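Long-range contacts in A rubisco-like protein (PDB 3NWR), which is of unproven function but, as a rubisco-like relative of the rubisco large chain, probably works as an enzyme built on a beta/alpha barrel: residues 229-234 and 254-259; 145-150 and 278-283; 22-27 and 83-88. All coordinates share one frame; numbering follows the deposited sequence.

Contacts 1 and 2 share the parallel sheet of the catalytic barrel, and their centres lie about 11 Å apart. Strands 233-235, 257-261 and 280-284 are successive neighbours in that sheet. Contact 1 joins the first two of them, and contact 2 ties the start of the third to the turn into helix 148-156. In chain order contact 3 is complete before the others begin, and both segments of contact 1 fall between the two of contact 2. Contact 3 belongs to the N-terminal antiparallel-sheet domain, its centre about 52 Å from that of contact 1 and about 46 Å from that of contact 2. The three thus sample barrel wall, N-terminal barrel end and a distant surface loop.

Contact 1. Residues 229-234 and 254-259; sequences PVMVAF and GGSCVM
Met259 N donates to Phe234 O at 2.8 Å, a nearly linear bond (174° at the hydrogen) whose donor stands 43° out of the carbonyl plane. The same oxygen receives a CA-H...O contact from Val258. Ahead of the paired strands the segments are joined through water: one molecule donates to Val232 O at 2.6 Å and accepts from Ser256 N at 2.9 Å, close to where two acceptors, Val232 O and Cys257 O, lie only 3.2 Å apart.

Side-chain packing completes the interface. With SG anti to its backbone N, Cys257 brings the sulfur to 3.6 Å from Ala233 CB, while its own CB meets Met231 CG at the same distance. Carbon also touches polar atoms: the bend at chi3 (-66°) sets Met231 CE 3.6 Å from the Ser256 hydroxyl oxygen OG, and the Phe234 ring presents its edge to Cys257 O. Val232 CG1 of the same segment lies over the centre of one ring face.

This is the parallel pairing of a beta-alpha-beta unit closed through helix 240-252. Its chemistry implies a graded junction: a water bridge just before the strands, one direct hydrogen bond farther on, from Met259 N to Phe234 O, with buried sulfur and methyl groups packed alongside.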
loop_
_atom_site.group_PDB
_atom_site.type_symbol
_atom_site.label_atom_id
_atom_site.label_comp_id
_atom_site.label_asym_id
_atom_site.label_seq_id
_atom_site.Cartn_x
_atom_site.Cartn_y
_atom_site.Cartn_z
ATOM N N PRO A 229 25.764 23.741 5.670
ATOM C CA PRO A 229 24.530 23.118 6.164
ATOM C C PRO A 229 24.527 21.633 5.795
ATOM O O PRO A 229 25.047 21.270 4.735
ATOM C CB PRO A 229 23.422 23.843 5.392
ATOM C CG PRO A 229 24.091 24.856 4.506
ATOM C CD PRO A 229 25.549 24.536 4.450
ATOM N N VAL A 230 23.986 20.794 6.672
ATOM C CA VAL A 230 23.769 19.380 6.366
ATOM C C VAL A 230 22.302 19.068 6.627
ATOM O O VAL A 230 21.788 19.326 7.715
ATOM C CB VAL A 230 24.652 18.453 7.218
ATOM C CG1 VAL A 230 24.348 16.985 6.916
ATOM C CG2 VAL A 230 26.127 18.742 6.965
ATOM N N MET A 231 21.630 18.538 5.613
ATOM C CA MET A 231 20.218 18.191 5.717
ATOM C C MET A 231 20.049 16.806 6.333
ATOM O O MET A 231 20.595 15.820 5.834
ATOM C CB MET A 231 19.573 18.221 4.331
ATOM C CG MET A 231 18.131 17.721 4.316
ATOM S SD MET A 231 17.327 17.913 2.716
ATOM C CE MET A 231 17.263 19.708 2.573
ATOM N N VAL A 232 19.289 16.729 7.423
ATOM C CA VAL A 232 19.010 15.453 8.056
ATOM C C VAL A 232 17.546 15.099 7.836
ATOM O O VAL A 232 16.639 15.853 8.220
ATOM C CB VAL A 232 19.316 15.469 9.572
ATOM C CG1 VAL A 232 18.941 14.114 10.208
ATOM C CG2 VAL A 232 20.792 15.782 9.815
ATOM N N ALA A 233 17.326 13.965 7.182
ATOM C CA ALA A 233 15.975 13.472 6.981
ATOM C C ALA A 233 15.617 12.600 8.171
ATOM O O ALA A 233 15.984 11.425 8.232
ATOM C CB ALA A 233 15.874 12.683 5.673
ATOM N N PHE A 234 14.936 13.196 9.146
ATOM C CA PHE A 234 14.449 12.450 10.300
ATOM C C PHE A 234 13.234 11.641 9.901
ATOM O O PHE A 234 12.271 12.188 9.350
ATOM C CB PHE A 234 14.054 13.410 11.424
ATOM C CG PHE A 234 15.218 14.128 12.028
ATOM C CD1 PHE A 234 16.071 13.469 12.899
ATOM C CD2 PHE A 234 15.467 15.455 11.717
ATOM C CE1 PHE A 234 17.160 14.131 13.469
ATOM C CE2 PHE A 234 16.565 16.127 12.277
ATOM C CZ PHE A 234 17.409 15.462 13.151
ATOM N N GLY A 254 15.286 23.503 14.180
ATOM C CA GLY A 254 16.102 24.014 13.088
ATOM C C GLY A 254 16.336 23.060 11.934
ATOM O O GLY A 254 17.217 23.283 11.098
ATOM N N GLY A 255 15.553 21.988 11.886
ATOM C CA GLY A 255 15.682 21.019 10.807
ATOM C C GLY A 255 15.131 21.542 9.496
ATOM O O GLY A 255 14.508 22.599 9.444
ATOM N N SER A 256 15.365 20.792 8.426
ATOM C CA SER A 256 14.914 21.208 7.106
ATOM C C SER A 256 14.159 20.119 6.364
ATOM O O SER A 256 13.623 20.362 5.287
ATOM C CB SER A 256 16.113 21.633 6.255
ATOM O OG SER A 256 17.031 20.553 6.112
ATOM N N CYS A 257 14.104 18.928 6.950
ATOM C CA CYS A 257 13.611 17.775 6.211
ATOM C C CYS A 257 13.006 16.730 7.147
ATOM O O CYS A 257 13.540 16.483 8.232
ATOM C CB CYS A 257 14.775 17.160 5.417
ATOM S SG CYS A 257 14.341 15.712 4.405
ATOM N N VAL A 258 11.900 16.130 6.713
ATOM C CA VAL A 258 11.353 14.935 7.348
ATOM C C VAL A 258 11.173 13.829 6.310
ATOM O O VAL A 258 10.868 14.095 5.146
ATOM C CB VAL A 258 10.020 15.203 8.069
ATOM C CG1 VAL A 258 10.254 16.111 9.277
ATOM C CG2 VAL A 258 9.012 15.820 7.113
ATOM N N MET A 259 11.373 12.597 6.754
ATOM C CA MET A 259 11.231 11.414 5.917
ATOM C C MET A 259 9.998 10.646 6.379
ATOM O O MET A 259 9.674 10.638 7.566
ATOM C CB MET A 259 12.476 10.549 6.089
ATOM C CG MET A 259 12.329 9.087 5.721
ATOM S SD MET A 259 13.910 8.295 6.110
ATOM C CE MET A 259 13.424 6.570 6.058
HETATM O O HOH W 1 16.139 18.138 9.414
#

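Contact 2. Residues 145-150 and 278-283; sequences PRHGVA and PLVLHA
His147 NE2 gives its proton to Pro278 O at 2.7 Å, with the N-H...O line almost straight (178°) and the oxygen practically in the ring plane. The first torsion of His147 sets CG beside the backbone N and anti to the carbonyl carbon (chi1 -65°); the ring then meets the residues just ahead of strand 280-284 with its NE2 and CD2 edge. There CD2 looks toward Leu279 O and also lies 3.7 Å from Val280 CG2, the two side chains crossing obliquely.

Arg146 runs beside it. Its chain is extended as far as CD, which touches Pro278 O at 3.4 Å, and then bends at chi3 (-73°) to place NE 3.5 Å from Pro278 CA. That CA sits 3.4 Å above one face of the guanidinium, displaced toward its rim. The Arg146 CG methylene in turn lies 3.8 Å above one face of the His147 ring. NH2 is held by Arg274 O, and the amides of His147 and Gly148 both bond to Asp314 OD1, which fixes the turn leading into helix 148-156.

The contact fastens that turn to the N-terminal end of a barrel strand, away from the C-terminal strand ends where TIM-barrel active sites lie. Chemically, NE2 must carry a proton to hold Pro278 O, and the nearby charges of Arg146 and Asp314 may pull the imidazole's ionisation in opposite directions.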
loop_
_atom_site.group_PDB
_atom_site.type_symbol
_atom_site.label_atom_id
_atom_site.label_comp_id
_atom_site.label_asym_id
_atom_site.label_seq_id
_atom_site.Cartn_x
_atom_site.Cartn_y
_atom_site.Cartn_z
ATOM N N PRO A 145 5.262 19.859 -5.088
ATOM C CA PRO A 145 6.411 19.821 -4.182
ATOM C C PRO A 145 6.683 21.235 -3.667
ATOM O O PRO A 145 6.700 22.190 -4.454
ATOM C CB PRO A 145 7.564 19.349 -5.071
ATOM C CG PRO A 145 7.086 19.472 -6.476
ATOM C CD PRO A 145 5.602 19.500 -6.475
ATOM N N ARG A 146 6.864 21.370 -2.360
ATOM C CA ARG A 146 7.162 22.665 -1.764
ATOM C C ARG A 146 8.571 23.134 -2.144
ATOM O O ARG A 146 8.817 24.337 -2.319
ATOM C CB ARG A 146 7.042 22.554 -0.246
ATOM C CG ARG A 146 6.948 23.870 0.462
ATOM C CD ARG A 146 6.802 23.667 1.965
ATOM N NE ARG A 146 5.486 23.177 2.373
ATOM C CZ ARG A 146 4.494 23.965 2.784
ATOM N NH1 ARG A 146 4.670 25.278 2.817
ATOM N NH2 ARG A 146 3.325 23.447 3.162
ATOM N N HIS A 147 9.490 22.178 -2.271
ATOM C CA HIS A 147 10.909 22.467 -2.468
ATOM C C HIS A 147 11.501 21.823 -3.707
ATOM O O HIS A 147 12.258 22.460 -4.446
ATOM C CB HIS A 147 11.706 22.010 -1.248
ATOM C CG HIS A 147 11.364 22.767 -0.007
ATOM N ND1 HIS A 147 11.732 24.084 0.184
ATOM C CD2 HIS A 147 10.651 22.410 1.087
ATOM C CE1 HIS A 147 11.276 24.498 1.354
ATOM N NE2 HIS A 147 10.614 23.503 1.920
ATOM N N GLY A 148 11.184 20.551 -3.920
ATOM C CA GLY A 148 11.747 19.797 -5.028
ATOM C C GLY A 148 13.253 19.945 -5.126
ATOM O O GLY A 148 13.967 19.947 -4.117
ATOM N N VAL A 149 13.752 20.077 -6.350
ATOM C CA VAL A 149 15.191 20.177 -6.554
ATOM C C VAL A 149 15.759 21.511 -6.045
ATOM O O VAL A 149 16.689 21.531 -5.239
ATOM C CB VAL A 149 15.540 19.991 -8.041
ATOM C CG1 VAL A 149 17.033 20.189 -8.269
ATOM C CG2 VAL A 149 15.095 18.613 -8.517
ATOM N N ALA A 150 15.179 22.618 -6.496
ATOM C CA ALA A 150 15.720 23.933 -6.167
ATOM C C ALA A 150 15.752 24.188 -4.666
ATOM O O ALA A 150 16.738 24.704 -4.138
ATOM C CB ALA A 150 14.931 25.035 -6.880
ATOM N N PRO A 278 6.398 22.961 6.410
ATOM C CA PRO A 278 7.176 23.698 5.409
ATOM C C PRO A 278 8.506 23.027 5.085
ATOM O O PRO A 278 9.299 23.595 4.331
ATOM C CB PRO A 278 7.422 25.040 6.101
ATOM C CG PRO A 278 7.504 24.685 7.547
ATOM C CD PRO A 278 6.516 23.556 7.753
ATOM N N LEU A 279 8.743 21.845 5.646
ATOM C CA LEU A 279 10.007 21.140 5.469
ATOM C C LEU A 279 10.031 20.362 4.156
ATOM O O LEU A 279 8.998 20.161 3.520
ATOM C CB LEU A 279 10.248 20.185 6.644
ATOM C CG LEU A 279 10.183 20.844 8.023
ATOM C CD1 LEU A 279 10.199 19.811 9.129
ATOM C CD2 LEU A 279 11.343 21.821 8.166
ATOM N N VAL A 280 11.225 19.953 3.752
ATOM C CA VAL A 280 11.381 19.017 2.638
ATOM C C VAL A 280 10.784 17.672 3.039
ATOM O O VAL A 280 11.041 17.176 4.130
ATOM C CB VAL A 280 12.868 18.838 2.303
ATOM C CG1 VAL A 280 13.056 17.780 1.210
ATOM C CG2 VAL A 280 13.469 20.166 1.864
ATOM N N LEU A 281 10.002 17.089 2.137
ATOM C CA LEU A 281 9.349 15.807 2.373
ATOM C C LEU A 281 10.097 14.733 1.587
ATOM O O LEU A 281 9.972 14.643 0.357
ATOM C CB LEU A 281 7.893 15.880 1.918
ATOM C CG LEU A 281 6.803 15.550 2.925
ATOM C CD1 LEU A 281 5.458 15.510 2.213
ATOM C CD2 LEU A 281 7.097 14.235 3.626
ATOM N N HIS A 282 10.900 13.952 2.299
ATOM C CA HIS A 282 11.713 12.891 1.695
ATOM C C HIS A 282 10.914 11.587 1.761
ATOM O O HIS A 282 10.736 11.011 2.835
ATOM C CB HIS A 282 13.047 12.759 2.455
ATOM C CG HIS A 282 13.969 11.710 1.908
ATOM N ND1 HIS A 282 14.857 11.957 0.881
ATOM C CD2 HIS A 282 14.157 10.418 2.265
ATOM C CE1 HIS A 282 15.542 10.856 0.620
ATOM N NE2 HIS A 282 15.131 9.905 1.438
ATOM N N ALA A 283 10.438 11.121 0.610
ATOM C CA ALA A 283 9.593 9.931 0.561
ATOM C C ALA A 283 10.411 8.648 0.487
ATOM O O ALA A 283 11.185 8.465 -0.455
ATOM C CB ALA A 283 8.645 10.019 -0.645
#

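Contact 3. Residues 22-27 and 83-88; sequences ETPLDP and QGTPGP. With SO4 (sulfate ion), chain D.
Pro24 meets Thr85 and Pro86 through its puckered ring, which also touches Trp89 of strand 89-99. Its CG lies 3.8 Å from Thr85 CG2, the side chains crossing at about a right angle, and its CB is 3.5 Å from Pro86 O. Thr85 CG2, anti to its backbone N, also touches Leu25 CD2 at 3.7 Å, so one methyl serves two neighbours. Pro24 CA makes a CA-H...O contact with Pro88 O, just beyond the cis peptide bond preceding Pro88. A water stands 2.7 Å from Pro24 O and 2.8 Å from Pro88 O; it cannot donate to all of its neighbours at once, so these two bonds may not both form at full strength.

Within 22-27, Leu25 N bonds to Thr23 OG1 at 3.0 Å, and Glu123 O is a further partner of that hydroxyl. Asp26 N donates to O3 of a sulfate ion, probably from the crystallisation liquor, at 2.9 Å; Arg29 also binds the sulfate.

The elements are classic: an ST turn at Thr23 leaves strand 14-23, Asp26 is the N-cap of helix 27-37 through Arg29 N, and a Schellman motif at Gly84 ends helix 78-82. They bring two surface loops together at one end of the antiparallel sheet of the rubisco-type N-terminal domain.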
loop_
_atom_site.group_PDB
_atom_site.type_symbol
_atom_site.label_atom_id
_atom_site.label_comp_id
_atom_site.label_asym_id
_atom_site.label_seq_id
_atom_site.Cartn_x
_atom_site.Cartn_y
_atom_site.Cartn_z
ATOM N N GLU A 22 -3.197 -9.880 -18.781
ATOM C CA GLU A 22 -3.013 -11.247 -19.244
ATOM C C GLU A 22 -4.289 -12.011 -18.938
ATOM O O GLU A 22 -4.826 -11.925 -17.833
ATOM C CB GLU A 22 -1.828 -11.888 -18.529
ATOM C CG GLU A 22 -1.508 -13.312 -18.972
ATOM C CD GLU A 22 -0.466 -13.950 -18.073
ATOM O OE1 GLU A 22 0.684 -13.449 -18.054
ATOM O OE2 GLU A 22 -0.811 -14.927 -17.377
ATOM N N THR A 23 -4.784 -12.761 -19.921
ATOM C CA THR A 23 -6.058 -13.453 -19.774
ATOM C C THR A 23 -6.171 -14.529 -20.848
ATOM O O THR A 23 -5.683 -14.341 -21.961
ATOM C CB THR A 23 -7.251 -12.471 -19.909
ATOM O OG1 THR A 23 -8.489 -13.186 -19.809
ATOM C CG2 THR A 23 -7.195 -11.717 -21.251
ATOM N N PRO A 24 -6.796 -15.667 -20.512
ATOM C CA PRO A 24 -7.033 -16.666 -21.557
ATOM C C PRO A 24 -8.276 -16.294 -22.356
ATOM O O PRO A 24 -8.568 -16.926 -23.377
ATOM C CB PRO A 24 -7.282 -17.938 -20.758
ATOM C CG PRO A 24 -7.932 -17.461 -19.501
ATOM C CD PRO A 24 -7.299 -16.111 -19.198
ATOM N N LEU A 25 -9.003 -15.281 -21.888
ATOM C CA LEU A 25 -10.205 -14.810 -22.561
ATOM C C LEU A 25 -9.845 -13.749 -23.601
ATOM O O LEU A 25 -8.667 -13.498 -23.865
ATOM C CB LEU A 25 -11.214 -14.263 -21.539
ATOM C CG LEU A 25 -11.472 -15.154 -20.317
ATOM C CD1 LEU A 25 -12.464 -14.501 -19.364
ATOM C CD2 LEU A 25 -11.952 -16.546 -20.731
ATOM N N ASP A 26 -10.857 -13.127 -24.196
ATOM C CA ASP A 26 -10.633 -12.075 -25.183
ATOM C C ASP A 26 -10.135 -10.793 -24.515
ATOM O O ASP A 26 -10.842 -10.222 -23.687
ATOM C CB ASP A 26 -11.933 -11.774 -25.926
ATOM C CG ASP A 26 -11.766 -10.684 -26.958
ATOM O OD1 ASP A 26 -11.083 -10.938 -27.970
ATOM O OD2 ASP A 26 -12.313 -9.577 -26.754
ATOM N N PRO A 27 -8.919 -10.343 -24.865
ATOM C CA PRO A 27 -8.370 -9.142 -24.212
ATOM C C PRO A 27 -9.273 -7.915 -24.310
ATOM O O PRO A 27 -9.406 -7.186 -23.328
ATOM C CB PRO A 27 -7.057 -8.905 -24.960
ATOM C CG PRO A 27 -6.622 -10.294 -25.370
ATOM C CD PRO A 27 -7.915 -11.018 -25.709
ATOM N N GLN A 83 -13.380 -23.435 -14.084
ATOM C CA GLN A 83 -14.022 -23.611 -15.380
ATOM C C GLN A 83 -13.110 -24.219 -16.431
ATOM O O GLN A 83 -13.476 -24.301 -17.604
ATOM C CB GLN A 83 -14.557 -22.276 -15.871
ATOM C CG GLN A 83 -15.684 -21.759 -15.023
ATOM C CD GLN A 83 -15.975 -20.314 -15.303
ATOM O OE1 GLN A 83 -15.090 -19.566 -15.715
ATOM N NE2 GLN A 83 -17.218 -19.906 -15.078
ATOM N N GLY A 84 -11.928 -24.651 -16.007
ATOM C CA GLY A 84 -10.980 -25.271 -16.914
ATOM C C GLY A 84 -10.794 -24.496 -18.204
ATOM O O GLY A 84 -10.669 -25.086 -19.278
ATOM N N THR A 85 -10.782 -23.170 -18.109
ATOM C CA THR A 85 -10.522 -22.340 -19.278
ATOM C C THR A 85 -9.144 -22.687 -19.834
ATOM O O THR A 85 -8.154 -22.668 -19.101
ATOM C CB THR A 85 -10.587 -20.837 -18.930
ATOM O OG1 THR A 85 -11.764 -20.575 -18.156
ATOM C CG2 THR A 85 -10.625 -19.998 -20.195
ATOM N N PRO A 86 -9.076 -23.030 -21.128
ATOM C CA PRO A 86 -7.803 -23.435 -21.728
ATOM C C PRO A 86 -6.917 -22.239 -22.056
ATOM O O PRO A 86 -7.418 -21.128 -22.242
ATOM C CB PRO A 86 -8.240 -24.121 -23.022
ATOM C CG PRO A 86 -9.485 -23.397 -23.407
ATOM C CD PRO A 86 -10.170 -23.008 -22.116
ATOM N N GLY A 87 -5.611 -22.473 -22.121
ATOM C CA GLY A 87 -4.686 -21.460 -22.591
ATOM C C GLY A 87 -4.859 -21.294 -24.087
ATOM O O GLY A 87 -5.784 -21.863 -24.671
ATOM N N PRO A 88 -3.971 -20.520 -24.726
ATOM C CA PRO A 88 -2.834 -19.830 -24.108
ATOM C C PRO A 88 -3.298 -18.626 -23.295
ATOM O O PRO A 88 -4.476 -18.275 -23.326
ATOM C CB PRO A 88 -2.018 -19.342 -25.314
ATOM C CG PRO A 88 -2.599 -20.038 -26.511
ATOM C CD PRO A 88 -4.021 -20.298 -26.179
HETATM S S SO4 D . -14.328 -14.575 -24.152
HETATM O O1 SO4 D . -15.159 -15.108 -23.075
HETATM O O2 SO4 D . -13.266 -15.525 -24.466
HETATM O O3 SO4 D . -13.748 -13.303 -23.747
HETATM O O4 SO4 D . -15.162 -14.365 -25.333
HETATM O O HOH W 2 -6.930 -18.668 -24.651
#